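Side-chain contacts in DNA polymerase III subunit beta (Deinococcus radiodurans, PDB 4TRT), which probably tethers DNA polymerases and other proteins to DNA for processive replication, forming a ring-shaped head-to-tail homodimer around the double helix: residues 35-38 / 43-46; 66-71 / 89-94; 265-270 / 294-299; 275-280 / 284-289. One frame throughout, in Å; residues are numbered along the deposited sequence.

In the fold
The four contacts fall into two pairs at opposite ends of a curved chain. Interactions 1 and 2, which follow one another in sequence and precede the other two, belong to the N-terminal domain, their centres about 10 Å apart. Strand 33-38 neighbours strand 68-71; T38 OG1 bonds to the backbone oxygen of E66, and V36 pairs with F68 through the backbone. Interactions 3 and 4, equally close, share the sheet of strands 294-301, 284-290 and 275-281 in the C-terminal domain; along the chain, interaction 4 falls between the segments of interaction 3. Some 53 to 62 Å separate centres across the pairs. Strand 294-301 meets the second subunit, so interaction 3 lies where the ring closes.

Interaction 1 of 4, residues 35-38 / 43-46; sequences KVET and LTLS
V36 and L45 run alongside each other in the same direction, with V36 CG2 3.9 Å from L45 CD2 on the face that also carries T38 and L43. At the next non-hydrogen-bonded pair, T38 and L43 repeat the arrangement more tightly: T38 CG2 sits only 3.3 Å from L43 CD2, closer than usual for two methyl groups. With chi1 at 55°, T38 OG1 sits between the backbone N and the carbonyl carbon and bonds to the backbone oxygen of E66, while CG2, beside the backbone N, meets L43. Strands 33-38 and 42-48 form an antiparallel beta hairpin; K35 with S46 and E37 with T44 are its hydrogen-bonded pairs, and E37 N reaches T44 O at 2.9 Å in a nearly straight bond (174°). L45 also packs on L11, L15 and L18 of helix 8-21, so this face belongs to the core of the N-terminal domain. The face carrying E37 and T44 is looser and more polar. Their side chains approach no nearer than 4.1 Å, from E37 OE1 to T44 CG2, and water does the joining. One water lies 2.9 Å from E37 OE1 and 2.7 Å from S46 OG, within bonding distance of T44 O as well; a second donates to E37 O and accepts from T44 OG1, each at 3.1 Å.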
loop_
_atom_site.group_PDB
_atom_site.type_symbol
_atom_site.label_atom_id
_atom_site.label_comp_id
_atom_site.label_asym_id
_atom_site.label_seq_id
_atom_site.Cartn_x
_atom_site.Cartn_y
_atom_site.Cartn_z
ATOM N N LYS A 35 -20.251 -16.670 -12.245
ATOM C CA LYS A 35 -21.544 -17.266 -12.495
ATOM C C LYS A 35 -22.492 -16.881 -11.370
ATOM O O LYS A 35 -22.116 -16.896 -10.186
ATOM C CB LYS A 35 -21.454 -18.784 -12.623
ATOM C CG LYS A 35 -22.794 -19.426 -12.943
ATOM C CD LYS A 35 -22.666 -20.820 -13.541
ATOM C CE LYS A 35 -22.687 -21.916 -12.500
ATOM N NZ LYS A 35 -22.459 -23.262 -13.117
ATOM N N VAL A 36 -23.706 -16.481 -11.738
ATOM C CA VAL A 36 -24.717 -16.099 -10.744
ATOM C C VAL A 36 -25.946 -16.965 -10.951
ATOM O O VAL A 36 -26.540 -16.960 -12.022
ATOM C CB VAL A 36 -25.117 -14.612 -10.839
ATOM C CG1 VAL A 36 -26.143 -14.286 -9.759
ATOM C CG2 VAL A 36 -23.898 -13.718 -10.698
ATOM N N GLU A 37 -26.283 -17.749 -9.937
ATOM C CA GLU A 37 -27.437 -18.613 -9.985
ATOM C C GLU A 37 -28.418 -18.067 -8.998
ATOM O O GLU A 37 -28.043 -17.730 -7.874
ATOM C CB GLU A 37 -27.084 -20.042 -9.582
ATOM C CG GLU A 37 -26.382 -20.825 -10.666
ATOM C CD GLU A 37 -25.832 -22.140 -10.157
ATOM O OE1 GLU A 37 -25.093 -22.116 -9.149
ATOM O OE2 GLU A 37 -26.146 -23.192 -10.757
ATOM N N THR A 38 -29.672 -17.966 -9.422
ATOM C CA THR A 38 -30.705 -17.382 -8.595
ATOM C C THR A 38 -31.755 -18.427 -8.268
ATOM O O THR A 38 -32.031 -19.333 -9.053
ATOM C CB THR A 38 -31.342 -16.141 -9.266
ATOM O OG1 THR A 38 -31.831 -16.467 -10.577
ATOM C CG2 THR A 38 -30.312 -14.991 -9.361
ATOM N N LEU A 43 -29.025 -15.489 -4.119
ATOM C CA LEU A 43 -28.090 -15.585 -5.216
ATOM C C LEU A 43 -26.932 -16.475 -4.780
ATOM O O LEU A 43 -26.399 -16.316 -3.684
ATOM C CB LEU A 43 -27.528 -14.204 -5.567
ATOM C CG LEU A 43 -28.448 -12.980 -5.706
ATOM C CD1 LEU A 43 -27.617 -11.716 -5.588
ATOM C CD2 LEU A 43 -29.207 -12.974 -7.011
ATOM N N THR A 44 -26.524 -17.381 -5.658
ATOM C CA THR A 44 -25.295 -18.142 -5.463
ATOM C C THR A 44 -24.286 -17.631 -6.483
ATOM O O THR A 44 -24.516 -17.712 -7.683
ATOM C CB THR A 44 -25.561 -19.646 -5.619
ATOM O OG1 THR A 44 -26.491 -20.041 -4.614
ATOM C CG2 THR A 44 -24.288 -20.488 -5.447
ATOM N N LEU A 45 -23.195 -17.068 -5.973
ATOM C CA LEU A 45 -22.111 -16.521 -6.779
ATOM C C LEU A 45 -21.002 -17.568 -6.853
ATOM O O LEU A 45 -20.549 -18.052 -5.813
ATOM C CB LEU A 45 -21.560 -15.249 -6.116
ATOM C CG LEU A 45 -22.548 -14.173 -5.643
ATOM C CD1 LEU A 45 -21.860 -13.095 -4.816
ATOM C CD2 LEU A 45 -23.252 -13.538 -6.832
ATOM N N SER A 46 -20.548 -17.919 -8.057
ATOM C CA SER A 46 -19.516 -18.933 -8.159
ATOM C C SER A 46 -18.506 -18.673 -9.287
ATOM O O SER A 46 -18.781 -17.934 -10.256
ATOM C CB SER A 46 -20.157 -20.323 -8.277
ATOM O OG SER A 46 -20.653 -20.557 -9.583
HETATM O O HOH W 1 -23.175 -19.887 -9.073
HETATM O O HOH W 2 -29.322 -19.389 -5.639
#

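Interaction 2 of 4, residues 66-71 / 89-94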
loop_
_atom_site.group_PDB
_atom_site.type_symbol
_atom_site.label_atom_id
_atom_site.label_comp_id
_atom_site.label_asym_id
_atom_site.label_seq_id
_atom_site.Cartn_x
_atom_site.Cartn_y
_atom_site.Cartn_z
ATOM N N GLU A 66 -33.217 -16.846 -12.919
ATOM C CA GLU A 66 -32.542 -17.163 -14.161
ATOM C C GLU A 66 -31.049 -17.042 -13.867
ATOM O O GLU A 66 -30.654 -16.271 -13.001
ATOM C CB GLU A 66 -32.970 -16.158 -15.227
ATOM C CG GLU A 66 -32.551 -16.482 -16.642
ATOM C CD GLU A 66 -33.092 -15.467 -17.649
ATOM O OE1 GLU A 66 -34.006 -14.684 -17.295
ATOM O OE2 GLU A 66 -32.607 -15.447 -18.799
ATOM N N ASN A 67 -30.231 -17.836 -14.547
ATOM C CA ASN A 67 -28.786 -17.824 -14.320
ATOM C C ASN A 67 -28.083 -17.015 -15.400
ATOM O O ASN A 67 -28.580 -16.903 -16.514
ATOM C CB ASN A 67 -28.228 -19.239 -14.306
ATOM C CG ASN A 67 -28.896 -20.132 -13.280
ATOM O OD1 ASN A 67 -29.363 -19.676 -12.241
ATOM N ND2 ASN A 67 -28.938 -21.414 -13.572
ATOM N N PHE A 68 -26.932 -16.452 -15.065
ATOM C CA PHE A 68 -26.166 -15.656 -16.021
ATOM C C PHE A 68 -24.708 -15.582 -15.608
ATOM O O PHE A 68 -24.372 -15.913 -14.470
ATOM C CB PHE A 68 -26.754 -14.229 -16.145
ATOM C CG PHE A 68 -26.757 -13.451 -14.866
ATOM C CD1 PHE A 68 -27.835 -13.531 -13.988
ATOM C CD2 PHE A 68 -25.702 -12.621 -14.536
ATOM C CE1 PHE A 68 -27.847 -12.797 -12.812
ATOM C CE2 PHE A 68 -25.700 -11.892 -13.354
ATOM C CZ PHE A 68 -26.780 -11.983 -12.484
ATOM N N VAL A 69 -23.860 -15.135 -16.538
ATOM C CA VAL A 69 -22.472 -14.812 -16.251
ATOM C C VAL A 69 -22.170 -13.346 -16.590
ATOM O O VAL A 69 -22.725 -12.778 -17.528
ATOM C CB VAL A 69 -21.478 -15.740 -16.986
ATOM C CG1 VAL A 69 -21.661 -17.197 -16.542
ATOM C CG2 VAL A 69 -21.598 -15.603 -18.502
ATOM N N VAL A 70 -21.293 -12.745 -15.800
ATOM C CA VAL A 70 -20.818 -11.388 -16.014
ATOM C C VAL A 70 -19.328 -11.352 -15.638
ATOM O O VAL A 70 -18.874 -12.189 -14.854
ATOM C CB VAL A 70 -21.580 -10.350 -15.150
ATOM C CG1 VAL A 70 -22.929 -9.985 -15.752
ATOM C CG2 VAL A 70 -21.720 -10.852 -13.713
ATOM N N PRO A 71 -18.559 -10.403 -16.200
ATOM C CA PRO A 71 -17.151 -10.271 -15.795
ATOM C C PRO A 71 -17.061 -9.985 -14.285
ATOM O O PRO A 71 -17.670 -9.020 -13.799
ATOM C CB PRO A 71 -16.639 -9.081 -16.619
ATOM C CG PRO A 71 -17.649 -8.857 -17.691
ATOM C CD PRO A 71 -18.961 -9.353 -17.153
ATOM N N LEU A 89 -31.119 -5.860 -8.863
ATOM C CA LEU A 89 -30.588 -6.518 -10.056
ATOM C C LEU A 89 -31.760 -6.843 -10.948
ATOM O O LEU A 89 -32.837 -7.233 -10.459
ATOM C CB LEU A 89 -29.848 -7.809 -9.697
ATOM C CG LEU A 89 -28.658 -7.640 -8.767
ATOM C CD1 LEU A 89 -28.040 -8.995 -8.430
ATOM C CD2 LEU A 89 -27.655 -6.663 -9.394
ATOM N N GLU A 90 -31.586 -6.630 -12.247
ATOM C CA GLU A 90 -32.581 -7.023 -13.234
ATOM C C GLU A 90 -31.859 -7.590 -14.458
ATOM O O GLU A 90 -30.868 -7.036 -14.904
ATOM C CB GLU A 90 -33.477 -5.844 -13.631
ATOM C CG GLU A 90 -34.504 -6.187 -14.715
ATOM C CD GLU A 90 -35.336 -5.002 -15.179
ATOM O OE1 GLU A 90 -35.470 -4.007 -14.441
ATOM O OE2 GLU A 90 -35.888 -5.075 -16.292
ATOM N N LEU A 91 -32.361 -8.694 -14.998
ATOM C CA LEU A 91 -31.762 -9.315 -16.168
ATOM C C LEU A 91 -32.772 -9.286 -17.292
ATOM O O LEU A 91 -33.849 -9.884 -17.190
ATOM C CB LEU A 91 -31.349 -10.758 -15.864
ATOM C CG LEU A 91 -30.659 -11.495 -17.018
ATOM C CD1 LEU A 91 -29.253 -10.939 -17.179
ATOM C CD2 LEU A 91 -30.611 -12.996 -16.766
ATOM N N SER A 92 -32.428 -8.576 -18.359
ATOM C CA SER A 92 -33.286 -8.449 -19.526
ATOM C C SER A 92 -32.457 -8.660 -20.777
ATOM O O SER A 92 -31.542 -7.882 -21.043
ATOM C CB SER A 92 -33.882 -7.046 -19.544
ATOM O OG SER A 92 -34.959 -6.953 -20.451
ATOM N N GLY A 93 -32.778 -9.710 -21.535
ATOM C CA GLY A 93 -31.950 -10.134 -22.662
ATOM C C GLY A 93 -30.547 -10.453 -22.186
ATOM O O GLY A 93 -30.378 -11.206 -21.222
ATOM N N GLN A 94 -29.548 -9.856 -22.836
ATOM C CA GLN A 94 -28.139 -10.042 -22.465
ATOM C C GLN A 94 -27.587 -8.858 -21.641
ATOM O O GLN A 94 -26.391 -8.543 -21.684
ATOM C CB GLN A 94 -27.285 -10.278 -23.727
ATOM C CG GLN A 94 -27.381 -11.695 -24.353
ATOM C CD GLN A 94 -26.154 -12.564 -24.008
ATOM O OE1 GLN A 94 -25.955 -13.018 -22.858
ATOM N NE2 GLN A 94 -25.305 -12.778 -25.011
HETATM O O HOH W 3 -35.028 -12.263 -17.520
#
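L91 overlaps the end of E66 with a single methyl group: its CD2 lies over the flat of the carboxylate, 3.6 Å from E66 CD and equally far, 3.8 Å, from E66 OE1 and OE2. The two side chains are roughly perpendicular. E66 can reach this far because it is stretched out, its CG anti to the backbone N (chi1 -170°) and the chain extended beyond. The same methyl is shared with F68, whose CD1 stands 4.0 Å from L91 CD2; here the side chains run antiparallel past one another, and the methyl approaches the ring obliquely. F68 holds its ring in the less common rotamer between backbone N and carbonyl carbon (chi1 60°), and its side chain also packs on M2, V36 and L96. Strand 68-71 lies at the margin of the sheet that holds 33-38 and 42-48, whereas strand 86-92 is part of the neighbouring five-stranded sheet, so the contact joins these two sheets of the N-terminal domain. The one polar link runs through solvent. A water donates to E66 OE1 at 2.6 Å and to L91 O at 2.7 Å, tying the carboxylate to the opposite backbone. With no direct hydrogen bond between the segments, the contact rests on dispersion round one methyl, buried on the F68 side, while the exposed carboxylate keeps its hydration and probably its negative charge.

Interaction 3 of 4, residues 265-270 / 294-299; sequences AVLADK and GRAQDT
A turn packs against the strand at the subunit interface: L267, in the type I beta turn A265 to A268, where helix 254-265 gives way to a loop, meets the start of strand 294-301. Along the outer edge of this strand, R295 to D298 pair antiparallel with a strand of the second subunit, carrying the sheet across the boundary as in other ring-shaped sliding factors of this family. The CB of R295 points away from L267, and its NH1 forms a salt bridge with E95 of the second subunit. L267 meets the strand with one branch, CD1, which lies over the flat of the peptide between R295 and A296, 3.4 Å from R295 O and 3.8 Å from A296 N. Its CG stands anti to the carbonyl carbon (chi1 -73°), which directs the isobutyl group at the strand. The turn itself is closed by A268 N bonding to A265 O at 3.1 Å. No direct hydrogen bond spans the two segments, but a water donates to L267 O at 2.9 Å and weakly accepts from G294 N. Beyond the peptide, the methyl of A296 completes the apolar contact, its CB 3.9 Å from L267 CD1.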
loop_
_atom_site.group_PDB
_atom_site.type_symbol
_atom_site.label_atom_id
_atom_site.label_comp_id
_atom_site.label_asym_id
_atom_site.label_seq_id
_atom_site.Cartn_x
_atom_site.Cartn_y
_atom_site.Cartn_z
ATOM N N ALA A 265 19.208 -7.837 11.293
ATOM C CA ALA A 265 19.232 -8.519 9.995
ATOM C C ALA A 265 19.481 -7.553 8.829
ATOM O O ALA A 265 19.909 -7.978 7.745
ATOM C CB ALA A 265 17.927 -9.291 9.785
ATOM N N VAL A 266 19.225 -6.262 9.042
ATOM C CA VAL A 266 19.417 -5.299 7.973
ATOM C C VAL A 266 20.877 -5.282 7.512
ATOM O O VAL A 266 21.124 -5.011 6.362
ATOM C CB VAL A 266 18.931 -3.866 8.317
ATOM C CG1 VAL A 266 17.540 -3.894 8.939
ATOM C CG2 VAL A 266 19.923 -3.140 9.210
ATOM N N LEU A 267 21.827 -5.599 8.395
ATOM C CA LEU A 267 23.258 -5.603 8.025
ATOM C C LEU A 267 23.839 -6.978 7.621
ATOM O O LEU A 267 25.023 -7.069 7.299
ATOM C CB LEU A 267 24.112 -4.958 9.123
ATOM C CG LEU A 267 23.965 -3.429 9.192
ATOM C CD1 LEU A 267 24.870 -2.856 10.264
ATOM C CD2 LEU A 267 24.245 -2.730 7.852
ATOM N N ALA A 268 23.003 -8.018 7.585
ATOM C CA ALA A 268 23.406 -9.329 7.049
ATOM C C ALA A 268 23.591 -9.214 5.530
ATOM O O ALA A 268 22.947 -8.377 4.884
ATOM C CB ALA A 268 22.369 -10.395 7.408
ATOM N N ASP A 269 24.507 -9.998 4.953
ATOM C CA ASP A 269 24.795 -9.862 3.521
ATOM C C ASP A 269 23.582 -10.248 2.688
ATOM O O ASP A 269 22.876 -11.205 3.016
ATOM C CB ASP A 269 26.045 -10.663 3.088
ATOM C CG ASP A 269 27.285 -9.786 2.937
ATOM O OD1 ASP A 269 27.146 -8.570 2.670
ATOM O OD2 ASP A 269 28.407 -10.314 3.075
ATOM N N LYS A 270 23.377 -9.499 1.600
ATOM C CA LYS A 270 22.204 -9.635 0.727
ATOM C C LYS A 270 21.883 -11.097 0.404
ATOM O O LYS A 270 20.711 -11.466 0.270
ATOM C CB LYS A 270 22.393 -8.834 -0.580
ATOM C CG LYS A 270 22.512 -7.313 -0.444
ATOM C CD LYS A 270 21.735 -6.677 0.709
ATOM C CE LYS A 270 21.959 -5.170 0.726
ATOM N NZ LYS A 270 20.953 -4.450 1.548
ATOM N N GLY A 294 28.500 -2.864 6.953
ATOM C CA GLY A 294 28.876 -2.718 8.343
ATOM C C GLY A 294 28.455 -3.937 9.136
ATOM O O GLY A 294 28.310 -5.028 8.579
ATOM N N ARG A 295 28.246 -3.739 10.434
ATOM C CA ARG A 295 27.949 -4.831 11.372
ATOM C C ARG A 295 27.031 -4.319 12.471
ATOM O O ARG A 295 27.077 -3.127 12.809
ATOM C CB ARG A 295 29.260 -5.397 11.939
ATOM C CG ARG A 295 29.852 -4.616 13.101
ATOM C CD ARG A 295 31.382 -4.648 13.163
ATOM N NE ARG A 295 31.869 -4.296 14.509
ATOM C CZ ARG A 295 32.996 -3.624 14.764
ATOM N NH1 ARG A 295 33.782 -3.182 13.781
ATOM N NH2 ARG A 295 33.330 -3.368 16.029
ATOM N N ALA A 296 26.184 -5.206 12.997
ATOM C CA ALA A 296 25.176 -4.848 13.992
ATOM C C ALA A 296 25.206 -5.848 15.111
ATOM O O ALA A 296 25.328 -7.042 14.843
ATOM C CB ALA A 296 23.783 -4.872 13.372
ATOM N N GLN A 297 25.017 -5.368 16.338
ATOM C CA GLN A 297 24.769 -6.230 17.489
ATOM C C GLN A 297 23.656 -5.644 18.347
ATOM O O GLN A 297 23.603 -4.425 18.548
ATOM C CB GLN A 297 26.012 -6.336 18.365
ATOM C CG GLN A 297 27.172 -7.080 17.717
ATOM C CD GLN A 297 28.399 -7.179 18.606
ATOM O OE1 GLN A 297 28.522 -6.458 19.597
ATOM N NE2 GLN A 297 29.323 -8.070 18.244
ATOM N N ASP A 298 22.784 -6.514 18.844
ATOM C CA ASP A 298 21.767 -6.134 19.830
ATOM C C ASP A 298 21.785 -7.136 20.973
ATOM O O ASP A 298 21.922 -8.345 20.739
ATOM C CB ASP A 298 20.390 -6.084 19.180
ATOM C CG ASP A 298 19.451 -5.110 19.865
ATOM O OD1 ASP A 298 19.794 -4.537 20.929
ATOM O OD2 ASP A 298 18.338 -4.915 19.337
ATOM N N THR A 299 21.670 -6.648 22.206
ATOM C CA THR A 299 21.765 -7.528 23.387
ATOM C C THR A 299 20.485 -7.449 24.209
ATOM O O THR A 299 20.024 -6.345 24.530
ATOM C CB THR A 299 22.990 -7.169 24.261
ATOM O OG1 THR A 299 24.187 -7.230 23.472
ATOM C CG2 THR A 299 23.143 -8.124 25.460
HETATM O O HOH W 4 26.083 -4.927 5.661
#

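Interaction 4 of 4, residues 275-280 / 284-289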
loop_
_atom_site.group_PDB
_atom_site.type_symbol
_atom_site.label_atom_id
_atom_site.label_comp_id
_atom_site.label_asym_id
_atom_site.label_seq_id
_atom_site.Cartn_x
_atom_site.Cartn_y
_atom_site.Cartn_z
ATOM N N ARG A 275 22.371 -14.309 7.291
ATOM C CA ARG A 275 23.012 -14.846 8.491
ATOM C C ARG A 275 22.900 -13.944 9.741
ATOM O O ARG A 275 23.324 -12.785 9.728
ATOM C CB ARG A 275 24.473 -15.151 8.188
ATOM C CG ARG A 275 25.213 -15.850 9.307
ATOM C CD ARG A 275 26.676 -15.991 8.957
ATOM N NE ARG A 275 27.409 -16.570 10.075
ATOM C CZ ARG A 275 27.542 -17.873 10.304
ATOM N NH1 ARG A 275 27.002 -18.776 9.484
ATOM N NH2 ARG A 275 28.235 -18.280 11.358
ATOM N N VAL A 276 22.340 -14.498 10.820
ATOM C CA VAL A 276 22.342 -13.851 12.127
ATOM C C VAL A 276 22.874 -14.797 13.211
ATOM O O VAL A 276 22.427 -15.950 13.323
ATOM C CB VAL A 276 20.934 -13.357 12.515
ATOM C CG1 VAL A 276 19.936 -14.512 12.532
ATOM C CG2 VAL A 276 20.965 -12.652 13.871
ATOM N N GLU A 277 23.829 -14.307 13.998
ATOM C CA GLU A 277 24.414 -15.079 15.081
ATOM C C GLU A 277 23.612 -14.858 16.363
ATOM O O GLU A 277 23.207 -13.737 16.678
ATOM C CB GLU A 277 25.892 -14.712 15.275
ATOM C CG GLU A 277 26.558 -15.239 16.542
ATOM C CD GLU A 277 27.924 -14.591 16.781
ATOM O OE1 GLU A 277 28.718 -14.469 15.806
ATOM O OE2 GLU A 277 28.206 -14.184 17.929
ATOM N N PHE A 278 23.346 -15.954 17.060
ATOM C CA PHE A 278 22.709 -15.930 18.371
ATOM C C PHE A 278 23.795 -16.330 19.353
ATOM O O PHE A 278 24.353 -17.419 19.216
ATOM C CB PHE A 278 21.631 -16.996 18.456
ATOM C CG PHE A 278 20.294 -16.581 17.941
ATOM C CD1 PHE A 278 20.150 -16.036 16.686
ATOM C CD2 PHE A 278 19.163 -16.819 18.694
ATOM C CE1 PHE A 278 18.908 -15.685 16.204
ATOM C CE2 PHE A 278 17.917 -16.466 18.221
ATOM C CZ PHE A 278 17.792 -15.903 16.967
ATOM N N LEU A 279 24.118 -15.471 20.310
ATOM C CA LEU A 279 25.069 -15.829 21.358
ATOM C C LEU A 279 24.375 -15.710 22.708
ATOM O O LEU A 279 24.015 -14.621 23.136
ATOM C CB LEU A 279 26.311 -14.937 21.319
ATOM C CG LEU A 279 27.361 -15.137 22.425
ATOM C CD1 LEU A 279 27.963 -16.530 22.333
ATOM C CD2 LEU A 279 28.441 -14.065 22.318
ATOM N N VAL A 280 24.183 -16.841 23.367
ATOM C CA VAL A 280 23.598 -16.876 24.713
ATOM C C VAL A 280 24.744 -16.954 25.717
ATOM O O VAL A 280 25.591 -17.844 25.633
ATOM C CB VAL A 280 22.640 -18.081 24.895
ATOM C CG1 VAL A 280 21.973 -18.046 26.279
ATOM C CG2 VAL A 280 21.596 -18.124 23.777
ATOM N N THR A 284 22.090 -13.220 28.992
ATOM C CA THR A 284 21.821 -12.359 27.846
ATOM C C THR A 284 21.811 -13.143 26.536
ATOM O O THR A 284 22.455 -14.181 26.416
ATOM C CB THR A 284 22.848 -11.196 27.716
ATOM O OG1 THR A 284 24.129 -11.709 27.333
ATOM C CG2 THR A 284 22.948 -10.372 29.020
ATOM N N LEU A 285 21.058 -12.637 25.561
ATOM C CA LEU A 285 21.127 -13.123 24.197
ATOM C C LEU A 285 21.641 -11.964 23.357
ATOM O O LEU A 285 21.036 -10.888 23.335
ATOM C CB LEU A 285 19.756 -13.580 23.702
ATOM C CG LEU A 285 19.616 -13.840 22.200
ATOM C CD1 LEU A 285 20.556 -14.963 21.746
ATOM C CD2 LEU A 285 18.168 -14.174 21.856
ATOM N N ARG A 286 22.760 -12.180 22.677
ATOM C CA ARG A 286 23.274 -11.194 21.742
ATOM C C ARG A 286 23.011 -11.673 20.323
ATOM O O ARG A 286 23.311 -12.821 19.969
ATOM C CB ARG A 286 24.764 -10.979 21.954
ATOM C CG ARG A 286 25.293 -9.772 21.215
ATOM C CD ARG A 286 26.797 -9.722 21.245
ATOM N NE ARG A 286 27.369 -10.697 20.327
ATOM C CZ ARG A 286 28.672 -10.923 20.202
ATOM N NH1 ARG A 286 29.550 -10.251 20.943
ATOM N NH2 ARG A 286 29.097 -11.832 19.335
ATOM N N LEU A 287 22.460 -10.784 19.510
ATOM C CA LEU A 287 22.260 -11.049 18.093
ATOM C C LEU A 287 23.289 -10.246 17.325
ATOM O O LEU A 287 23.510 -9.075 17.653
ATOM C CB LEU A 287 20.861 -10.612 17.684
ATOM C CG LEU A 287 19.780 -11.302 18.513
ATOM C CD1 LEU A 287 18.444 -10.727 18.099
ATOM C CD2 LEU A 287 19.820 -12.805 18.278
ATOM N N ALA A 288 23.921 -10.863 16.326
ATOM C CA ALA A 288 24.959 -10.194 15.523
ATOM C C ALA A 288 24.807 -10.540 14.055
ATOM O O ALA A 288 24.458 -11.673 13.696
ATOM C CB ALA A 288 26.356 -10.569 15.999
ATOM N N ALA A 289 25.061 -9.553 13.205
ATOM C CA ALA A 289 25.145 -9.769 11.777
ATOM C C ALA A 289 26.158 -8.805 11.207
ATOM O O ALA A 289 26.454 -7.755 11.801
ATOM C CB ALA A 289 23.781 -9.593 11.113
HETATM O O HOH W 5 25.924 -12.378 18.879
HETATM O O HOH W 6 25.376 -13.030 25.322
#
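E277 and R286 form a salt bridge, R286 NH2 to E277 OE2 at 2.9 Å, on the face that also carries L279 and A288. The oxygen is met on its syn side but well out of the carboxylate plane; it lies near the guanidinium plane, yet the two flat groups are turned 41° apart and the N-H bends to 140°. A water locks the pair, accepting from R286 NE at 2.6 Å and donating to E277 OE2 at 3.1 Å. A bend at chi3 (75°) leans the guanidinium toward strand 275-281, where L279 CD2 lies over one of its faces, 3.8 Å from R286 CZ. On the reverse face the contact is apolar. L287 sets its CD2 almost squarely above the F278 ring, 3.6 Å from the centroid, a CH-pi contact, while L285 CD1 reaches F278 CD2 at 3.8 Å and V280 CG2 at 3.9 Å. F315 adds an edge-to-face partner for F278, and L287 also rests on A260 and V261 of helix 254-265. Backbone bonds between E277 and A288, and between L279 and R286, fix the register. This is an antiparallel beta hairpin, strands 275-281 and 284-290, its F278, L285 and L287 face turned to the domain core and its salt bridge on the other.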